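Local coordinates for protein transmembrane oligosaccharyl transferase, putative (Archaeoglobus fulgidus, PDB 3VGP) that probably belongs to the AglB family of membrane oligosaccharyl transferases, of which this is the C-terminal globular domain, at residues Thr91-Thr96 against Leu133-Met138. The protein carries 1 engineered substitution. Numbering follows the deposited sequence.
Sequences TADEIT and LYRLHM
His137 reaches from helix 132-138 to the end of strand 88-91 and the 3-10 turn that follows, and is gripped through both ring nitrogens. His137 ND1 lies 2.7 Å from Thr91 OG1, a hydrogen bond in which either atom may donate. His137 NE2 donates to Asp93 OD1 at 2.8 Å, nearly straight (165°). Both oxygens sit at the ring edge, near its plane, which fixes the rotation of the imidazole. The carboxylate stands almost perpendicular to the ring (85°) and receives the N-H on the anti side of Asp93 OD1, tilted out of the carboxylate plane; its negative charge probably polarises the imidazole. With CG anti to the backbone N (chi1 -157°), the ring extends off the helix to lie under Ala92 O, offset over one face. Thr96 CG2 approaches His137 CD2 obliquely, at 3.6 Å.

Apolar contacts continue beside the histidine. Leu133 CD1 meets Thr91 CG2 at 3.7 Å and Ile95 CD1 at 3.9 Å, and Phe69 of helix 58-69 packs against all three residues. The buried Ile95 O has no hydrogen-bonding partner in the model.

Within the turn, Asp93 O accepts from Thr96 N and OG1. The whole forms a buried helix-to-turn junction, centred on a His-carboxylate hydrogen bond, beside the mixed sheet.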
loop_
_atom_site.group_PDB
_atom_site.type_symbol
_atom_site.label_atom_id
_atom_site.label_comp_id
_atom_site.label_asym_id
_atom_site.label_seq_id
_atom_site.Cartn_x
_atom_site.Cartn_y
_atom_site.Cartn_z
ATOM N N THR A 91 3.243 4.080 -0.035
ATOM C CA THR A 91 3.667 3.984 1.359
ATOM C C THR A 91 3.813 5.391 1.940
ATOM O O THR A 91 3.706 6.381 1.220
ATOM C CB THR A 91 5.021 3.236 1.504
ATOM O OG1 THR A 91 6.069 3.984 0.871
ATOM C CG2 THR A 91 4.934 1.851 0.856
ATOM N N ALA A 92 4.033 5.469 3.249
ATOM C CA ALA A 92 4.206 6.749 3.935
ATOM C C ALA A 92 4.816 6.447 5.295
ATOM O O ALA A 92 4.742 5.313 5.770
ATOM C CB ALA A 92 2.862 7.454 4.103
ATOM N N ASP A 93 5.413 7.446 5.937
ATOM C CA ASP A 93 6.031 7.198 7.238
ATOM C C ASP A 93 5.047 6.599 8.235
ATOM O O ASP A 93 5.413 5.729 9.030
ATOM C CB ASP A 93 6.603 8.488 7.843
ATOM C CG ASP A 93 7.853 8.971 7.137
ATOM O OD1 ASP A 93 8.494 8.170 6.425
ATOM O OD2 ASP A 93 8.210 10.160 7.316
ATOM N N GLU A 94 3.800 7.054 8.181
ATOM C CA GLU A 94 2.769 6.588 9.112
ATOM C C GLU A 94 2.557 5.079 9.208
ATOM O O GLU A 94 2.160 4.587 10.260
ATOM C CB GLU A 94 1.423 7.257 8.802
ATOM C CG GLU A 94 0.836 6.893 7.443
ATOM C CD GLU A 94 -0.581 7.409 7.255
ATOM O OE1 GLU A 94 -1.167 7.163 6.177
ATOM O OE2 GLU A 94 -1.111 8.056 8.188
ATOM N N ILE A 95 2.792 4.334 8.130
ATOM C CA ILE A 95 2.586 2.891 8.211
ATOM C C ILE A 95 3.855 2.116 8.533
ATOM O O ILE A 95 3.871 0.882 8.495
ATOM C CB ILE A 95 1.935 2.320 6.910
ATOM C CG1 ILE A 95 2.848 2.524 5.699
ATOM C CG2 ILE A 95 0.609 3.008 6.662
ATOM C CD1 ILE A 95 2.338 1.804 4.454
ATOM N N THR A 96 4.918 2.843 8.871
ATOM C CA THR A 96 6.194 2.223 9.210
ATOM C C THR A 96 6.458 2.389 10.702
ATOM O O THR A 96 5.676 3.025 11.411
ATOM C CB THR A 96 7.357 2.875 8.448
ATOM O OG1 THR A 96 7.683 4.138 9.047
ATOM C CG2 THR A 96 6.966 3.097 6.985
ATOM N N LEU A 133 7.509 -4.099 3.046
ATOM C CA LEU A 133 7.245 -2.687 3.318
ATOM C C LEU A 133 8.548 -1.985 3.686
ATOM O O LEU A 133 8.786 -0.840 3.281
ATOM C CB LEU A 133 6.224 -2.526 4.455
ATOM C CG LEU A 133 5.967 -1.105 4.979
ATOM C CD1 LEU A 133 5.665 -0.130 3.838
ATOM C CD2 LEU A 133 4.806 -1.146 5.962
ATOM N N TYR A 134 9.397 -2.660 4.458
ATOM C CA TYR A 134 10.673 -2.059 4.834
ATOM C C TYR A 134 11.489 -1.831 3.564
ATOM O O TYR A 134 12.041 -0.751 3.348
ATOM C CB TYR A 134 11.460 -2.982 5.775
ATOM C CG TYR A 134 12.861 -2.478 6.064
ATOM C CD1 TYR A 134 13.120 -1.675 7.177
ATOM C CD2 TYR A 134 13.916 -2.769 5.201
ATOM C CE1 TYR A 134 14.399 -1.170 7.421
ATOM C CE2 TYR A 134 15.198 -2.270 5.434
ATOM C CZ TYR A 134 15.430 -1.473 6.546
ATOM O OH TYR A 134 16.696 -0.988 6.783
ATOM N N ARG A 135 11.561 -2.855 2.720
ATOM C CA ARG A 135 12.319 -2.755 1.481
ATOM C C ARG A 135 11.766 -1.706 0.530
ATOM O O ARG A 135 12.491 -1.191 -0.318
ATOM C CB ARG A 135 12.400 -4.121 0.806
ATOM C CG ARG A 135 13.573 -4.949 1.318
ATOM C CD ARG A 135 13.410 -6.406 0.972
ATOM N NE ARG A 135 12.474 -7.059 1.878
ATOM C CZ ARG A 135 12.014 -8.292 1.711
ATOM N NH1 ARG A 135 12.402 -9.011 0.665
ATOM N NH2 ARG A 135 11.172 -8.807 2.593
ATOM N N LEU A 136 10.482 -1.389 0.663
ATOM C CA LEU A 136 9.892 -0.355 -0.177
ATOM C C LEU A 136 10.224 1.022 0.391
ATOM O O LEU A 136 11.005 1.783 -0.185
ATOM C CB LEU A 136 8.363 -0.506 -0.251
ATOM C CG LEU A 136 7.799 -1.662 -1.080
ATOM C CD1 LEU A 136 6.321 -1.849 -0.793
ATOM C CD2 LEU A 136 8.012 -1.359 -2.555
ATOM N N HIS A 137 9.647 1.325 1.547
ATOM C CA HIS A 137 9.815 2.631 2.166
ATOM C C HIS A 137 11.192 2.996 2.712
ATOM O O HIS A 137 11.641 4.130 2.537
ATOM C CB HIS A 137 8.783 2.798 3.281
ATOM C CG HIS A 137 8.481 4.224 3.612
ATOM N ND1 HIS A 137 7.654 5.007 2.837
ATOM C CD2 HIS A 137 8.905 5.014 4.627
ATOM C CE1 HIS A 137 7.578 6.217 3.362
ATOM N NE2 HIS A 137 8.329 6.247 4.448
HETATM N N MSE A 138 11.852 2.061 3.385
HETATM C CA MSE A 138 13.163 2.350 3.965
HETATM C C MSE A 138 14.310 2.301 2.965
HETATM O O MSE A 138 15.311 2.992 3.145
HETATM C CB MSE A 138 13.482 1.380 5.111
HETATM C CG MSE A 138 12.391 1.209 6.151
HETATM SE SE MSE A 138 11.521 2.818 6.718
HETATM C CE MSE A 138 9.759 2.309 6.208
#